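Tyrosinase (Burkholderia thailandensis, PDB 5ZRD) is a dicopper monooxygenase that hydroxylates monophenols and probably oxidises the resulting catechols to quinones, and efficiently produces catechol derivatives at acidic pH. Local coordinates at residues Ala200-Pro205 against Thr209-Ser214. Residues are numbered along the deposited sequence; the frame is centred on the assembly and turned at random.
Sequences AKFPLP and TELLNS
The carbonyl oxygen of P205 receives two hydrogen bonds from T209, one from the backbone and one from the side chain. The amide bond, 3.1 Å from T209 N to P205 O, is nearly straight, with an N-H...O angle of 168°; it is an i to i+4 bond in the first turn of helix 205-221. The hydroxyl adds a weak bond, 3.4 Å from T209 OG1 to P205 O. With OG1 beside the backbone N (chi1 -64°), the hydroxyl lies back along the helix toward the same oxygen, while CG2 stands anti to that nitrogen. L204 occupies the N-cap position just ahead of this turn. A further polar link joins the loop to the turn, F202 O accepting a hydrogen bond from N208 ND2. The CB of P205 points away from 209-214, and its side chain meets E136.

The apolar part of the contact rests on F202 and L211. The CB of L211 points toward 200-205, which brings one methyl, CD1, to two neighbouring ring carbons, 3.8 Å from F202 CE1 and 3.9 Å from F202 CD1; the two side chains cross at about a right angle. H198 of the preceding helix, P181 and L182 also pack around the phenylalanine.

The contact lies where the loop after helix 189-200 runs into helix 205-221, at the surface and away from the copper site. Its chemistry implies a P205 carbonyl paired within the first helical turn, chiefly by the straight amide bond, and a loop that touches the helix farther along through a single methyl against one ring.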
loop_
_atom_site.group_PDB
_atom_site.type_symbol
_atom_site.label_atom_id
_atom_site.label_comp_id
_atom_site.label_asym_id
_atom_site.label_seq_id
_atom_site.Cartn_x
_atom_site.Cartn_y
_atom_site.Cartn_z
ATOM N N ALA A 200 -41.674 5.307 -8.211
ATOM C CA ALA A 200 -42.982 4.932 -8.780
ATOM C C ALA A 200 -44.092 5.214 -7.752
ATOM O O ALA A 200 -45.181 5.584 -8.144
ATOM C CB ALA A 200 -42.986 3.479 -9.207
ATOM N N LYS A 201 -43.797 5.111 -6.449
ATOM C CA LYS A 201 -44.803 5.400 -5.419
ATOM C C LYS A 201 -45.100 6.901 -5.285
ATOM O O LYS A 201 -45.917 7.253 -4.455
ATOM C CB LYS A 201 -44.353 4.896 -4.051
ATOM C CG LYS A 201 -44.192 3.389 -3.963
ATOM C CD LYS A 201 -43.655 2.884 -2.642
ATOM C CE LYS A 201 -42.983 1.536 -2.808
ATOM N NZ LYS A 201 -42.456 1.017 -1.525
ATOM N N PHE A 202 -44.480 7.789 -6.067
ATOM C CA PHE A 202 -44.604 9.228 -5.779
ATOM C C PHE A 202 -44.622 10.035 -7.074
ATOM O O PHE A 202 -43.815 10.959 -7.236
ATOM C CB PHE A 202 -43.469 9.707 -4.870
ATOM C CG PHE A 202 -43.541 9.152 -3.477
ATOM C CD1 PHE A 202 -44.449 9.665 -2.569
ATOM C CD2 PHE A 202 -42.730 8.105 -3.086
ATOM C CE1 PHE A 202 -44.530 9.155 -1.286
ATOM C CE2 PHE A 202 -42.814 7.590 -1.803
ATOM C CZ PHE A 202 -43.719 8.114 -0.905
ATOM N N PRO A 203 -45.590 9.734 -7.956
ATOM C CA PRO A 203 -45.597 10.217 -9.351
ATOM C C PRO A 203 -46.076 11.655 -9.572
ATOM O O PRO A 203 -45.880 12.171 -10.643
ATOM C CB PRO A 203 -46.608 9.322 -10.083
ATOM C CG PRO A 203 -47.309 8.504 -8.996
ATOM C CD PRO A 203 -46.867 9.071 -7.663
ATOM N N LEU A 204 -46.722 12.268 -8.588
ATOM C CA LEU A 204 -47.401 13.553 -8.775
ATOM C C LEU A 204 -46.591 14.680 -8.124
ATOM O O LEU A 204 -46.633 14.835 -6.895
ATOM C CB LEU A 204 -48.788 13.432 -8.137
ATOM C CG LEU A 204 -49.764 12.556 -8.921
ATOM C CD1 LEU A 204 -50.945 12.117 -8.059
ATOM C CD2 LEU A 204 -50.218 13.293 -10.179
ATOM N N PRO A 205 -45.881 15.481 -8.933
ATOM C CA PRO A 205 -45.162 16.667 -8.462
ATOM C C PRO A 205 -45.898 17.478 -7.381
ATOM O O PRO A 205 -45.270 17.803 -6.373
ATOM C CB PRO A 205 -44.992 17.525 -9.721
ATOM C CG PRO A 205 -44.802 16.508 -10.817
ATOM C CD PRO A 205 -45.603 15.303 -10.372
ATOM N N THR A 209 -44.618 18.002 -3.398
ATOM C CA THR A 209 -44.405 19.302 -2.732
ATOM C C THR A 209 -45.248 19.439 -1.456
ATOM O O THR A 209 -44.795 20.034 -0.460
ATOM C CB THR A 209 -44.750 20.456 -3.680
ATOM O OG1 THR A 209 -43.837 20.395 -4.759
ATOM C CG2 THR A 209 -44.677 21.831 -3.055
ATOM N N GLU A 210 -46.476 18.940 -1.481
ATOM C CA GLU A 210 -47.310 18.950 -0.243
ATOM C C GLU A 210 -46.657 18.067 0.827
ATOM O O GLU A 210 -46.542 18.487 1.991
ATOM C CB GLU A 210 -48.760 18.520 -0.518
ATOM C CG GLU A 210 -49.539 19.561 -1.322
ATOM C CD GLU A 210 -50.900 19.126 -1.850
ATOM O OE1 GLU A 210 -51.482 18.177 -1.297
ATOM O OE2 GLU A 210 -51.368 19.741 -2.829
ATOM N N LEU A 211 -46.242 16.862 0.435
ATOM C CA LEU A 211 -45.600 15.962 1.374
ATOM C C LEU A 211 -44.330 16.608 1.953
ATOM O O LEU A 211 -44.054 16.496 3.178
ATOM C CB LEU A 211 -45.264 14.650 0.660
ATOM C CG LEU A 211 -46.450 13.713 0.407
ATOM C CD1 LEU A 211 -46.016 12.527 -0.444
ATOM C CD2 LEU A 211 -47.059 13.217 1.711
ATOM N N LEU A 212 -43.555 17.274 1.098
ATOM C CA LEU A 212 -42.303 17.850 1.558
ATOM C C LEU A 212 -42.648 18.977 2.541
ATOM O O LEU A 212 -42.054 19.087 3.601
ATOM C CB LEU A 212 -41.488 18.331 0.353
ATOM C CG LEU A 212 -40.307 19.260 0.652
ATOM C CD1 LEU A 212 -39.321 18.609 1.604
ATOM C CD2 LEU A 212 -39.599 19.647 -0.611
ATOM N N ASN A 213 -43.640 19.782 2.221
ATOM C CA ASN A 213 -43.890 20.969 3.042
ATOM C C ASN A 213 -44.365 20.508 4.415
ATOM O O ASN A 213 -43.989 21.038 5.480
ATOM C CB ASN A 213 -44.849 21.955 2.361
ATOM C CG ASN A 213 -44.121 22.796 1.341
ATOM O OD1 ASN A 213 -42.904 22.992 1.471
ATOM N ND2 ASN A 213 -44.833 23.262 0.323
ATOM N N SER A 214 -45.111 19.434 4.372
ATOM C CA SER A 214 -45.696 18.901 5.581
ATOM C C SER A 214 -44.611 18.251 6.469
ATOM O O SER A 214 -44.612 18.409 7.703
ATOM C CB SER A 214 -46.804 17.962 5.173
ATOM O OG SER A 214 -47.002 17.022 6.178
#